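Local atomic coordinates of superantigen-like protein SSL10 (Staphylococcus aureus subsp. aureus, PDB entry 6LWT), a protein that probably inhibits classical-pathway complement activation by binding the Fc region of human IgG, and interferes with plasma clotting by binding prothrombin. Residues D14-Y22 / L174-M183; T88-T98 / K127-E135. All coordinates share one frame; numbering follows the deposited sequence.

Interaction 1: residues D14-Y22 / L174-M183; sequences DKEALYRYY and LRSKLKFKYM
The N-terminal helix 14-22 packs through L18, Y21 and Y22 against the loop 174-183 that follows strand 169-173 of the C-terminal beta-grasp domain. K177 lies across one face of the Y21 ring at about a right angle. Its CE is 3.6 Å from the ring centroid, nearly on the normal, a CH-pi contact, while NZ sits off-centre at 4.0 Å from the same centroid in a cation-pi contact. The bend at chi3 (-80°) keeps the lysine chain over the ring, and NZ also forms a salt bridge with E78, whose other carboxylate oxygen is hydrogen-bonded to Y21 OH. At the rim of the ring, Y21 OH meets M183 CE.

In the staphylococcal and streptococcal toxin fold an OB-fold domain and a beta-grasp domain lie side by side, and here the helix at the start of the chain rests on a loop of the second domain. Y22 supplies the hydrogen bond of the contact: L178 N points at Y22 OH over 3.2 Å, almost straight at 177°, from the ring edge near its plane. D137 of helix 133-148 is a second partner of this hydroxyl. One turn earlier, L18 spreads its methyls along the loop backbone, CD1 lying 3.6 Å from R175 O and CD2 3.5 Å from K177 N.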
loop_
_atom_site.group_PDB
_atom_site.type_symbol
_atom_site.label_atom_id
_atom_site.label_comp_id
_atom_site.label_asym_id
_atom_site.label_seq_id
_atom_site.Cartn_x
_atom_site.Cartn_y
_atom_site.Cartn_z
ATOM N N ASP A 14 -8.120 -4.204 -17.831
ATOM C CA ASP A 14 -7.938 -4.142 -16.378
ATOM C C ASP A 14 -6.479 -4.399 -15.991
ATOM O O ASP A 14 -5.940 -3.707 -15.138
ATOM C CB ASP A 14 -8.868 -5.091 -15.620
ATOM C CG ASP A 14 -8.846 -4.839 -14.122
ATOM O OD1 ASP A 14 -8.661 -3.669 -13.718
ATOM O OD2 ASP A 14 -9.005 -5.799 -13.340
ATOM N N LYS A 15 -5.844 -5.362 -16.647
ATOM C CA LYS A 15 -4.408 -5.590 -16.476
ATOM C C LYS A 15 -3.576 -4.336 -16.753
ATOM O O LYS A 15 -2.674 -4.019 -15.978
ATOM C CB LYS A 15 -3.946 -6.738 -17.353
ATOM C CG LYS A 15 -2.505 -7.152 -17.125
ATOM C CD LYS A 15 -2.213 -8.449 -17.872
ATOM C CE LYS A 15 -0.874 -8.432 -18.579
ATOM N NZ LYS A 15 -0.939 -7.570 -19.784
ATOM N N GLU A 16 -3.873 -3.619 -17.840
ATOM C CA GLU A 16 -3.171 -2.373 -18.138
ATOM C C GLU A 16 -3.465 -1.282 -17.090
ATOM O O GLU A 16 -2.571 -0.550 -16.687
ATOM C CB GLU A 16 -3.525 -1.868 -19.553
ATOM C CG GLU A 16 -2.714 -0.654 -20.011
ATOM C CD GLU A 16 -1.204 -0.859 -20.005
ATOM O OE1 GLU A 16 -0.740 -1.994 -20.295
ATOM O OE2 GLU A 16 -0.478 0.124 -19.731
ATOM N N ALA A 17 -4.712 -1.197 -16.646
ATOM C CA ALA A 17 -5.083 -0.250 -15.602
ATOM C C ALA A 17 -4.309 -0.526 -14.303
ATOM O O ALA A 17 -3.873 0.400 -13.637
ATOM C CB ALA A 17 -6.577 -0.304 -15.338
ATOM N N LEU A 18 -4.121 -1.798 -13.972
ATOM C CA LEU A 18 -3.324 -2.166 -12.787
ATOM C C LEU A 18 -1.862 -1.795 -12.947
ATOM O O LEU A 18 -1.257 -1.254 -12.023
ATOM C CB LEU A 18 -3.499 -3.655 -12.452
ATOM C CG LEU A 18 -4.899 -4.045 -11.951
ATOM C CD1 LEU A 18 -5.140 -5.546 -12.015
ATOM C CD2 LEU A 18 -5.113 -3.535 -10.531
ATOM N N TYR A 19 -1.307 -2.042 -14.140
ATOM C CA TYR A 19 0.065 -1.675 -14.436
ATOM C C TYR A 19 0.293 -0.175 -14.242
ATOM O O TYR A 19 1.261 0.258 -13.602
ATOM C CB TYR A 19 0.426 -2.097 -15.877
ATOM C CG TYR A 19 1.763 -1.566 -16.297
ATOM C CD1 TYR A 19 2.923 -2.040 -15.706
ATOM C CD2 TYR A 19 1.870 -0.581 -17.272
ATOM C CE1 TYR A 19 4.159 -1.537 -16.054
ATOM C CE2 TYR A 19 3.107 -0.065 -17.639
ATOM C CZ TYR A 19 4.251 -0.545 -17.025
ATOM O OH TYR A 19 5.493 -0.060 -17.376
ATOM N N ARG A 20 -0.613 0.618 -14.805
ATOM C CA ARG A 20 -0.506 2.062 -14.702
ATOM C C ARG A 20 -0.667 2.529 -13.249
ATOM O O ARG A 20 0.129 3.336 -12.789
ATOM C CB ARG A 20 -1.496 2.775 -15.652
ATOM C CG ARG A 20 -1.228 2.581 -17.155
ATOM C CD ARG A 20 0.237 2.740 -17.592
ATOM N NE ARG A 20 0.819 4.063 -17.318
ATOM C CZ ARG A 20 0.708 5.148 -18.101
ATOM N NH1 ARG A 20 0.028 5.128 -19.248
ATOM N NH2 ARG A 20 1.287 6.283 -17.723
ATOM N N TYR A 21 -1.655 1.993 -12.531
ATOM C CA TYR A 21 -1.893 2.432 -11.153
ATOM C C TYR A 21 -0.702 2.169 -10.250
ATOM O O TYR A 21 -0.256 3.051 -9.515
ATOM C CB TYR A 21 -3.139 1.777 -10.573
ATOM C CG TYR A 21 -3.441 2.241 -9.169
ATOM C CD1 TYR A 21 -4.043 3.482 -8.934
ATOM C CD2 TYR A 21 -3.086 1.463 -8.061
ATOM C CE1 TYR A 21 -4.304 3.919 -7.636
ATOM C CE2 TYR A 21 -3.337 1.897 -6.765
ATOM C CZ TYR A 21 -3.974 3.105 -6.554
ATOM O OH TYR A 21 -4.230 3.525 -5.263
ATOM N N TYR A 22 -0.175 0.948 -10.337
ATOM C CA TYR A 22 0.897 0.487 -9.463
ATOM C C TYR A 22 2.305 0.874 -9.919
ATOM O O TYR A 22 3.274 0.527 -9.251
ATOM C CB TYR A 22 0.748 -1.031 -9.215
ATOM C CG TYR A 22 -0.356 -1.361 -8.231
ATOM C CD1 TYR A 22 -0.196 -1.058 -6.876
ATOM C CD2 TYR A 22 -1.559 -1.964 -8.638
ATOM C CE1 TYR A 22 -1.189 -1.328 -5.961
ATOM C CE2 TYR A 22 -2.576 -2.236 -7.726
ATOM C CZ TYR A 22 -2.376 -1.921 -6.380
ATOM O OH TYR A 22 -3.335 -2.205 -5.446
ATOM N N LEU A 174 -4.215 -10.036 -6.683
ATOM C CA LEU A 174 -3.525 -9.252 -7.705
ATOM C C LEU A 174 -4.389 -8.990 -8.954
ATOM O O LEU A 174 -4.041 -8.132 -9.749
ATOM C CB LEU A 174 -2.183 -9.876 -8.102
ATOM C CG LEU A 174 -1.194 -10.030 -6.929
ATOM C CD1 LEU A 174 0.000 -10.827 -7.408
ATOM C CD2 LEU A 174 -0.789 -8.670 -6.395
ATOM N N ARG A 175 -5.526 -9.666 -9.084
ATOM C CA ARG A 175 -6.436 -9.411 -10.203
ATOM C C ARG A 175 -7.230 -8.102 -10.083
ATOM O O ARG A 175 -7.852 -7.686 -11.051
ATOM C CB ARG A 175 -7.405 -10.559 -10.388
ATOM C CG ARG A 175 -6.757 -11.926 -10.584
ATOM C CD ARG A 175 -7.804 -13.034 -10.569
ATOM N NE ARG A 175 -8.499 -13.078 -9.275
ATOM C CZ ARG A 175 -9.544 -13.854 -9.000
ATOM N NH1 ARG A 175 -10.026 -14.698 -9.910
ATOM N NH2 ARG A 175 -10.107 -13.793 -7.801
ATOM N N SER A 176 -7.222 -7.460 -8.921
ATOM C CA SER A 176 -7.824 -6.141 -8.803
ATOM C C SER A 176 -7.046 -5.202 -7.908
ATOM O O SER A 176 -6.120 -5.602 -7.170
ATOM C CB SER A 176 -9.264 -6.270 -8.314
ATOM O OG SER A 176 -9.315 -7.049 -7.153
ATOM N N LYS A 177 -7.448 -3.939 -7.964
ATOM C CA LYS A 177 -6.849 -2.914 -7.110
ATOM C C LYS A 177 -7.241 -3.187 -5.667
ATOM O O LYS A 177 -8.337 -3.671 -5.404
ATOM C CB LYS A 177 -7.301 -1.511 -7.527
ATOM C CG LYS A 177 -6.344 -0.422 -7.074
ATOM C CD LYS A 177 -6.972 0.967 -6.880
ATOM C CE LYS A 177 -7.175 1.725 -8.170
ATOM N NZ LYS A 177 -7.658 3.117 -7.909
ATOM N N LEU A 178 -6.358 -2.880 -4.715
ATOM C CA LEU A 178 -6.773 -2.906 -3.309
ATOM C C LEU A 178 -7.966 -1.960 -3.154
ATOM O O LEU A 178 -7.959 -0.883 -3.717
ATOM C CB LEU A 178 -5.649 -2.446 -2.381
ATOM C CG LEU A 178 -5.923 -2.502 -0.879
ATOM C CD1 LEU A 178 -6.094 -3.930 -0.401
ATOM C CD2 LEU A 178 -4.784 -1.852 -0.119
ATOM N N LYS A 179 -8.991 -2.371 -2.410
ATOM C CA LYS A 179 -10.137 -1.491 -2.186
ATOM C C LYS A 179 -9.831 -0.347 -1.262
ATOM O O LYS A 179 -9.055 -0.499 -0.301
ATOM C CB LYS A 179 -11.330 -2.283 -1.669
ATOM C CG LYS A 179 -11.838 -3.221 -2.759
ATOM C CD LYS A 179 -13.277 -3.590 -2.532
ATOM C CE LYS A 179 -13.778 -4.466 -3.678
ATOM N NZ LYS A 179 -14.888 -5.298 -3.163
ATOM N N PHE A 180 -10.490 0.792 -1.516
ATOM C CA PHE A 180 -10.277 2.001 -0.712
ATOM C C PHE A 180 -10.521 1.742 0.765
ATOM O O PHE A 180 -9.753 2.210 1.611
ATOM C CB PHE A 180 -11.182 3.169 -1.170
ATOM C CG PHE A 180 -10.767 3.840 -2.472
ATOM C CD1 PHE A 180 -9.582 3.534 -3.137
ATOM C CD2 PHE A 180 -11.572 4.860 -2.997
ATOM C CE1 PHE A 180 -9.226 4.189 -4.304
ATOM C CE2 PHE A 180 -11.215 5.523 -4.164
ATOM C CZ PHE A 180 -10.042 5.183 -4.823
ATOM N N LYS A 181 -11.543 0.943 1.069
ATOM C CA LYS A 181 -11.937 0.686 2.457
ATOM C C LYS A 181 -10.831 0.045 3.312
ATOM O O LYS A 181 -10.904 0.114 4.542
ATOM C CB LYS A 181 -13.209 -0.178 2.520
ATOM C CG LYS A 181 -13.030 -1.631 2.095
ATOM C CD LYS A 181 -14.309 -2.443 2.261
ATOM C CE LYS A 181 -14.998 -2.749 0.948
ATOM N NZ LYS A 181 -15.651 -4.097 0.997
ATOM N N TYR A 182 -9.829 -0.575 2.666
ATOM C CA TYR A 182 -8.715 -1.218 3.373
ATOM C C TYR A 182 -7.420 -0.415 3.408
ATOM O O TYR A 182 -6.436 -0.879 3.991
ATOM C CB TYR A 182 -8.434 -2.600 2.751
ATOM C CG TYR A 182 -9.643 -3.506 2.772
ATOM C CD1 TYR A 182 -10.279 -3.799 3.972
ATOM C CD2 TYR A 182 -10.151 -4.080 1.599
ATOM C CE1 TYR A 182 -11.400 -4.627 4.011
ATOM C CE2 TYR A 182 -11.263 -4.918 1.627
ATOM C CZ TYR A 182 -11.895 -5.173 2.834
ATOM O OH TYR A 182 -13.012 -5.979 2.904
ATOM N N MET A 183 -7.416 0.784 2.826
ATOM C CA MET A 183 -6.183 1.553 2.681
ATOM C C MET A 183 -5.776 2.328 3.928
ATOM O O MET A 183 -4.710 2.936 3.943
ATOM C CB MET A 183 -6.284 2.504 1.489
ATOM C CG MET A 183 -6.222 1.768 0.174
ATOM S SD MET A 183 -6.388 2.874 -1.214
ATOM C CE MET A 183 -6.119 1.743 -2.551
#

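Interaction 2: residues T88-T98 / K127-E135; sequences TVGGVIQNNKT and KKEKITLKE
The side chains of N96 and K130 slide past each other in opposite directions, and the amide of N96 grips K130 through both its backbone N and O. OD1 accepts from K130 N at 2.9 Å, with the donor tilted 19° from the plane of the N96 side-chain carbonyl, and ND2 donates to K130 O at 2.8 Å from above the plane of the K130 carbonyl, 42° out of it. OD1 also takes K97 N, and ND2 is hydrogen-bonded to D72, so several bonds fix the rotation of the amide. Next to it, E129 N meets K97 O nearly head-on at 2.9 Å; their side chains cross at a slant, joined by a long salt bridge between K97 NZ and E129 OE1.

I93 comes down on K130 and T132. Its CD1 rests 3.6 Å from K130 O, and the I93 and T132 side chains pass in opposite directions, I93 CG1 meeting T132 CG2 at 3.9 Å. T132 is the N-cap of helix 133-148: with OG1 between its backbone N and carbonyl carbon (chi1 57°), the hydroxyl accepts from E135 N. G91 CA lies against both branches of T132.

K134 leaves the first turn of the helix toward 88-98, its aliphatic chain passing G91 CA, and its bent end brings NZ to V89 O at 2.8 Å in the carbonyl plane. A water accepting from both K134 NZ and V89 N supplements this link.

The contact spans the two domains. T88 and G90 bond through their backbones to strand 49-54 of the OB-fold sheet, K134 touches V76 of strand 71-76, and strand 130-132 pairs antiparallel with strand 186-188, whose V186 touches both I93 and K130.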
loop_
_atom_site.group_PDB
_atom_site.type_symbol
_atom_site.label_atom_id
_atom_site.label_comp_id
_atom_site.label_asym_id
_atom_site.label_seq_id
_atom_site.Cartn_x
_atom_site.Cartn_y
_atom_site.Cartn_z
ATOM N N THR A 88 -5.545 11.355 -2.769
ATOM C CA THR A 88 -5.016 10.054 -2.336
ATOM C C THR A 88 -6.008 9.473 -1.316
ATOM O O THR A 88 -6.864 10.198 -0.779
ATOM C CB THR A 88 -3.576 10.203 -1.788
ATOM O OG1 THR A 88 -3.002 8.919 -1.465
ATOM C CG2 THR A 88 -3.533 11.122 -0.579
ATOM N N VAL A 89 -5.904 8.169 -1.055
ATOM C CA VAL A 89 -6.834 7.490 -0.145
ATOM C C VAL A 89 -6.036 6.785 0.954
ATOM O O VAL A 89 -5.138 6.012 0.663
ATOM C CB VAL A 89 -7.708 6.469 -0.888
ATOM C CG1 VAL A 89 -8.652 5.746 0.072
ATOM C CG2 VAL A 89 -8.518 7.116 -2.024
ATOM N N GLY A 90 -6.402 7.033 2.207
ATOM C CA GLY A 90 -5.779 6.369 3.366
ATOM C C GLY A 90 -4.309 6.672 3.497
ATOM O O GLY A 90 -3.854 7.758 3.174
ATOM N N GLY A 91 -3.547 5.680 3.939
ATOM C CA GLY A 91 -2.100 5.810 3.960
ATOM C C GLY A 91 -1.549 6.695 5.060
ATOM O O GLY A 91 -0.417 7.095 4.961
ATOM N N VAL A 92 -2.331 6.974 6.110
ATOM C CA VAL A 92 -1.944 7.907 7.174
ATOM C C VAL A 92 -1.694 7.162 8.484
ATOM O O VAL A 92 -2.546 6.394 8.919
ATOM C CB VAL A 92 -3.045 8.956 7.453
ATOM C CG1 VAL A 92 -2.583 9.960 8.495
ATOM C CG2 VAL A 92 -3.447 9.673 6.169
ATOM N N ILE A 93 -0.547 7.430 9.092
ATOM C CA ILE A 93 -0.194 6.945 10.434
ATOM C C ILE A 93 0.175 8.133 11.334
ATOM O O ILE A 93 1.008 8.973 10.963
ATOM C CB ILE A 93 1.001 5.964 10.391
ATOM C CG1 ILE A 93 0.644 4.721 9.576
ATOM C CG2 ILE A 93 1.417 5.575 11.817
ATOM C CD1 ILE A 93 1.853 3.906 9.117
ATOM N N GLN A 94 -0.422 8.188 12.522
ATOM C CA GLN A 94 -0.235 9.336 13.423
ATOM C C GLN A 94 1.094 9.351 14.161
ATOM O O GLN A 94 1.683 10.417 14.318
ATOM C CB GLN A 94 -1.409 9.468 14.390
ATOM C CG GLN A 94 -2.680 9.870 13.644
ATOM C CD GLN A 94 -3.941 9.892 14.495
ATOM O OE1 GLN A 94 -4.877 9.132 14.244
ATOM N NE2 GLN A 94 -3.986 10.782 15.479
ATOM N N ASN A 95 1.587 8.213 14.620
ATOM C CA ASN A 95 2.880 8.240 15.328
ATOM C C ASN A 95 3.795 7.173 14.811
ATOM O O ASN A 95 3.874 6.084 15.370
ATOM C CB ASN A 95 2.691 8.121 16.843
ATOM C CG ASN A 95 2.181 9.410 17.459
ATOM O OD1 ASN A 95 2.781 10.477 17.274
ATOM N ND2 ASN A 95 1.070 9.328 18.188
ATOM N N ASN A 96 4.462 7.492 13.710
ATOM C CA ASN A 96 5.377 6.559 13.104
ATOM C C ASN A 96 6.817 6.968 13.367
ATOM O O ASN A 96 7.118 8.128 13.647
ATOM C CB ASN A 96 5.096 6.408 11.605
ATOM C CG ASN A 96 5.359 4.989 11.100
ATOM O OD1 ASN A 96 5.881 4.138 11.829
ATOM N ND2 ASN A 96 5.020 4.737 9.849
ATOM N N LYS A 97 7.696 5.986 13.252
ATOM C CA LYS A 97 9.098 6.111 13.599
ATOM C C LYS A 97 9.838 5.281 12.565
ATOM O O LYS A 97 9.302 4.262 12.114
ATOM C CB LYS A 97 9.232 5.555 15.015
ATOM C CG LYS A 97 10.612 5.256 15.560
ATOM C CD LYS A 97 10.441 4.912 17.035
ATOM C CE LYS A 97 11.705 4.381 17.689
ATOM N NZ LYS A 97 11.351 3.444 18.796
ATOM N N THR A 98 11.025 5.717 12.145
ATOM C CA THR A 98 11.850 4.904 11.229
ATOM C C THR A 98 13.137 4.407 11.904
ATOM O O THR A 98 14.010 5.190 12.286
ATOM C CB THR A 98 12.165 5.630 9.902
ATOM O OG1 THR A 98 13.130 6.659 10.123
ATOM C CG2 THR A 98 10.877 6.212 9.253
ATOM N N LYS A 127 11.439 -0.369 6.643
ATOM C CA LYS A 127 12.209 0.541 7.523
ATOM C C LYS A 127 11.342 1.122 8.650
ATOM O O LYS A 127 11.827 1.338 9.759
ATOM C CB LYS A 127 12.851 1.718 6.760
ATOM C CG LYS A 127 13.312 1.485 5.329
ATOM C CD LYS A 127 14.458 0.497 5.190
ATOM C CE LYS A 127 14.450 -0.116 3.796
ATOM N NZ LYS A 127 15.776 -0.657 3.413
ATOM N N LYS A 128 10.065 1.359 8.368
ATOM C CA LYS A 128 9.155 1.968 9.339
ATOM C C LYS A 128 8.712 0.998 10.434
ATOM O O LYS A 128 8.579 -0.197 10.205
ATOM C CB LYS A 128 7.908 2.492 8.630
ATOM C CG LYS A 128 8.155 3.521 7.547
ATOM C CD LYS A 128 6.920 3.687 6.673
ATOM C CE LYS A 128 6.852 5.112 6.167
ATOM N NZ LYS A 128 5.790 5.315 5.164
ATOM N N GLU A 129 8.442 1.536 11.616
ATOM C CA GLU A 129 7.843 0.775 12.710
ATOM C C GLU A 129 6.417 0.338 12.393
ATOM O O GLU A 129 5.977 -0.720 12.848
ATOM C CB GLU A 129 7.821 1.612 13.999
ATOM C CG GLU A 129 7.049 0.983 15.153
ATOM C CD GLU A 129 7.168 1.753 16.462
ATOM O OE1 GLU A 129 8.307 2.124 16.838
ATOM O OE2 GLU A 129 6.123 1.967 17.123
ATOM N N LYS A 130 5.676 1.198 11.701
ATOM C CA LYS A 130 4.305 0.894 11.287
ATOM C C LYS A 130 4.180 1.125 9.801
ATOM O O LYS A 130 4.871 1.961 9.249
ATOM C CB LYS A 130 3.296 1.783 12.007
ATOM C CG LYS A 130 2.857 1.238 13.351
ATOM C CD LYS A 130 2.160 2.326 14.166
ATOM C CE LYS A 130 2.351 2.131 15.662
ATOM N NZ LYS A 130 2.161 3.417 16.369
ATOM N N ILE A 131 3.295 0.361 9.154
ATOM C CA ILE A 131 3.101 0.482 7.723
ATOM C C ILE A 131 1.634 0.217 7.442
ATOM O O ILE A 131 1.064 -0.751 7.972
ATOM C CB ILE A 131 4.041 -0.467 6.928
ATOM C CG1 ILE A 131 3.988 -0.146 5.436
ATOM C CG2 ILE A 131 3.733 -1.954 7.166
ATOM C CD1 ILE A 131 5.081 -0.802 4.624
ATOM N N THR A 132 0.997 1.093 6.657
ATOM C CA THR A 132 -0.358 0.802 6.221
ATOM C C THR A 132 -0.373 -0.387 5.273
ATOM O O THR A 132 0.589 -0.634 4.518
ATOM C CB THR A 132 -1.054 2.011 5.546
ATOM O OG1 THR A 132 -0.278 2.475 4.425
ATOM C CG2 THR A 132 -1.231 3.137 6.576
ATOM N N LEU A 133 -1.486 -1.105 5.278
ATOM C CA LEU A 133 -1.733 -2.097 4.228
ATOM C C LEU A 133 -1.651 -1.487 2.839
ATOM O O LEU A 133 -1.167 -2.136 1.915
ATOM C CB LEU A 133 -3.054 -2.839 4.449
ATOM C CG LEU A 133 -3.378 -3.933 3.415
ATOM C CD1 LEU A 133 -2.385 -5.089 3.442
ATOM C CD2 LEU A 133 -4.777 -4.466 3.628
ATOM N N LYS A 134 -2.082 -0.230 2.691
ATOM C CA LYS A 134 -1.931 0.501 1.440
ATOM C C LYS A 134 -0.486 0.539 0.921
ATOM O O LYS A 134 -0.224 0.228 -0.247
ATOM C CB LYS A 134 -2.413 1.937 1.644
ATOM C CG LYS A 134 -2.278 2.799 0.418
ATOM C CD LYS A 134 -2.402 4.274 0.772
ATOM C CE LYS A 134 -2.455 5.112 -0.478
ATOM N NZ LYS A 134 -3.630 4.799 -1.321
ATOM N N GLU A 135 0.436 0.955 1.791
ATOM C CA GLU A 135 1.842 1.106 1.402
ATOM C C GLU A 135 2.485 -0.252 1.139
ATOM O O GLU A 135 3.258 -0.405 0.188
ATOM C CB GLU A 135 2.622 1.852 2.496
ATOM C CG GLU A 135 4.070 2.110 2.114
ATOM C CD GLU A 135 4.864 2.921 3.129
ATOM O OE1 GLU A 135 4.278 3.630 3.973
ATOM O OE2 GLU A 135 6.107 2.863 3.055
HETATM O O HOH W 1 -4.433 6.806 -3.134
#

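Both contacts join the OB-fold and beta-grasp parts of the chain, and both involve helix 133-148: interaction 2 includes its first turn, whereas interaction 1 borders it through Y22 and L178. Interaction 2 buries more surface. Both are partly buried: interaction 1 runs from exposed D14 and R175 to buried L18 and Y22, interaction 2 from exposed K97 and T98 to buried T88, G91 and K134. The 14-22/174-183 contact relies on aromatic rings and a lysine chain, with one hydrogen bond across it; the 88-98/127-135 contact relies largely on bonds to backbone atoms. They meet at M183, whose O probably bonds to G91 N while its SD packs on K134 NZ, and at F180, which packs on V89.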